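Local coordinates for protein integrase (Bovine immunodeficiency virus, PDB 3KKS) that probably inserts a DNA copy of the viral genome into host DNA, this construct being its catalytic core domain, with an RNase H-like fold, at residues H68-E71 against N72-Y76. Numbering follows the deposited sequence.
Sequences HRIE and NLCKY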
loop_
_atom_site.group_PDB
_atom_site.type_symbol
_atom_site.label_atom_id
_atom_site.label_comp_id
_atom_site.label_asym_id
_atom_site.label_seq_id
_atom_site.Cartn_x
_atom_site.Cartn_y
_atom_site.Cartn_z
ATOM N N HIS A 68 13.495 -11.147 10.815
ATOM C CA HIS A 68 13.727 -12.368 10.042
ATOM C C HIS A 68 12.376 -12.898 9.580
ATOM O O HIS A 68 12.264 -13.539 8.536
ATOM C CB HIS A 68 14.437 -13.426 10.895
ATOM C CG HIS A 68 15.907 -13.195 11.037
ATOM N ND1 HIS A 68 16.641 -13.683 12.101
ATOM C CD2 HIS A 68 16.786 -12.535 10.246
ATOM C CE1 HIS A 68 17.905 -13.329 11.957
ATOM N NE2 HIS A 68 18.022 -12.632 10.841
ATOM N N ARG A 69 11.359 -12.625 10.385
ATOM C CA ARG A 69 9.995 -13.029 10.082
ATOM C C ARG A 69 9.622 -12.512 8.687
ATOM O O ARG A 69 9.170 -13.270 7.828
ATOM C CB ARG A 69 9.054 -12.443 11.150
ATOM C CG ARG A 69 7.621 -12.207 10.694
ATOM C CD ARG A 69 6.702 -13.362 11.036
ATOM N NE ARG A 69 6.432 -13.431 12.468
ATOM C CZ ARG A 69 5.566 -14.271 13.024
ATOM N NH1 ARG A 69 4.879 -15.120 12.267
ATOM N NH2 ARG A 69 5.391 -14.266 14.335
ATOM N N ILE A 70 9.844 -11.221 8.463
ATOM C CA ILE A 70 9.516 -10.585 7.190
ATOM C C ILE A 70 10.462 -10.984 6.073
ATOM O O ILE A 70 10.038 -11.196 4.929
ATOM C CB ILE A 70 9.525 -9.051 7.333
ATOM C CG1 ILE A 70 8.583 -8.646 8.468
ATOM C CG2 ILE A 70 9.119 -8.392 6.022
ATOM C CD1 ILE A 70 7.211 -9.319 8.403
ATOM N N GLU A 71 11.745 -11.085 6.407
ATOM C CA GLU A 71 12.761 -11.470 5.436
ATOM C C GLU A 71 12.508 -12.885 4.927
ATOM O O GLU A 71 12.581 -13.148 3.730
ATOM C CB GLU A 71 14.152 -11.389 6.067
ATOM C CG GLU A 71 15.027 -10.268 5.503
ATOM C CD GLU A 71 15.338 -9.190 6.524
ATOM O OE1 GLU A 71 15.781 -9.541 7.641
ATOM O OE2 GLU A 71 15.149 -7.994 6.206
ATOM N N ASN A 72 12.213 -13.804 5.835
ATOM C CA ASN A 72 11.947 -15.171 5.414
ATOM C C ASN A 72 10.597 -15.286 4.692
ATOM O O ASN A 72 10.448 -16.079 3.764
ATOM C CB ASN A 72 11.996 -16.120 6.613
ATOM C CG ASN A 72 13.408 -16.303 7.156
ATOM O OD1 ASN A 72 14.392 -16.048 6.463
ATOM N ND2 ASN A 72 13.511 -16.762 8.395
ATOM N N LEU A 73 9.619 -14.486 5.109
ATOM C CA LEU A 73 8.305 -14.516 4.477
ATOM C C LEU A 73 8.404 -14.136 2.998
ATOM O O LEU A 73 7.784 -14.767 2.141
ATOM C CB LEU A 73 7.344 -13.564 5.195
ATOM C CG LEU A 73 5.978 -13.399 4.520
ATOM C CD1 LEU A 73 5.371 -14.769 4.270
ATOM C CD2 LEU A 73 5.062 -12.548 5.381
ATOM N N CYS A 74 9.193 -13.107 2.700
ATOM C CA CYS A 74 9.362 -12.676 1.322
ATOM C C CYS A 74 10.117 -13.721 0.510
ATOM O O CYS A 74 9.850 -13.897 -0.678
ATOM C CB CYS A 74 10.099 -11.343 1.265
ATOM S SG CYS A 74 9.110 -9.937 1.828
ATOM N N LYS A 75 11.068 -14.404 1.138
ATOM C CA LYS A 75 11.809 -15.444 0.429
ATOM C C LYS A 75 10.846 -16.587 0.137
ATOM O O LYS A 75 10.853 -17.154 -0.952
ATOM C CB LYS A 75 12.991 -15.930 1.272
ATOM C CG LYS A 75 14.118 -14.913 1.334
ATOM C CD LYS A 75 15.156 -15.247 2.388
ATOM C CE LYS A 75 16.210 -14.148 2.450
ATOM N NZ LYS A 75 17.262 -14.410 3.466
ATOM N N TYR A 76 10.003 -16.900 1.113
ATOM C CA TYR A 76 9.015 -17.957 0.965
ATOM C C TYR A 76 8.016 -17.624 -0.139
ATOM O O TYR A 76 7.604 -18.502 -0.893
ATOM C CB TYR A 76 8.269 -18.168 2.287
ATOM C CG TYR A 76 6.995 -18.967 2.137
ATOM C CD1 TYR A 76 7.025 -20.264 1.627
ATOM C CD2 TYR A 76 5.755 -18.414 2.467
ATOM C CE1 TYR A 76 5.855 -20.992 1.442
ATOM C CE2 TYR A 76 4.574 -19.135 2.287
ATOM C CZ TYR A 76 4.632 -20.425 1.773
ATOM O OH TYR A 76 3.480 -21.151 1.579
#
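Residues 68-76 form one short alpha-helix, in which the amide N-H groups of Asn72, Leu73, Cys74 and Lys75 bond to the carbonyl oxygens of His68, Arg69, Ile70 and Glu71, each four residues earlier. The bond from Asn72 N to His68 O is the shortest, at 2.7 Å, and nearly straight at 165°; the one from Lys75 N to Glu71 O is stretched to 3.3 Å.

Side chains meet chiefly over these carbonyls. Asn72 holds CG beside its own backbone N (chi1 -70°), which brings CG to 3.3 Å from His68 O. Its ND2 also approaches that oxygen, but at an angle too poor for a hydrogen bond. Both are polar residues on an exposed side; their side chains approach only loosely, ND2 of Asn72 lying 4.3 Å from CB of His68. Lys75 lays its methylenes past the carbonyl of Glu71, CG coming to 3.3 Å from O, and then runs on extended, an exposed position that suits a long, flexible, charged chain. The Glu71 chain bends at chi2, and its carboxylate ends apart from the Lys75 ammonium, OE1 being 6.6 Å from NZ; a charged residue suits this partly exposed place, where it also touches Lys81.

Ile70 and Cys74, one turn apart, form the buried side, where Ile70 CG2 lies 4.5 Å from Cys74 SG. The branched Ile70 also packs on Val41 and Ile45 of helix 38-51, apolar Leu73 meets Ala42 there, and the small thiol of Cys74 suits its buried place beside strand 80-83.

The chemistry is that of an amphipathic surface helix: main-chain bonds join successive turns, apolar side chains fasten one face to the core, and at this separation the opposite charges of Glu71 and Lys75 probably attract each other only weakly.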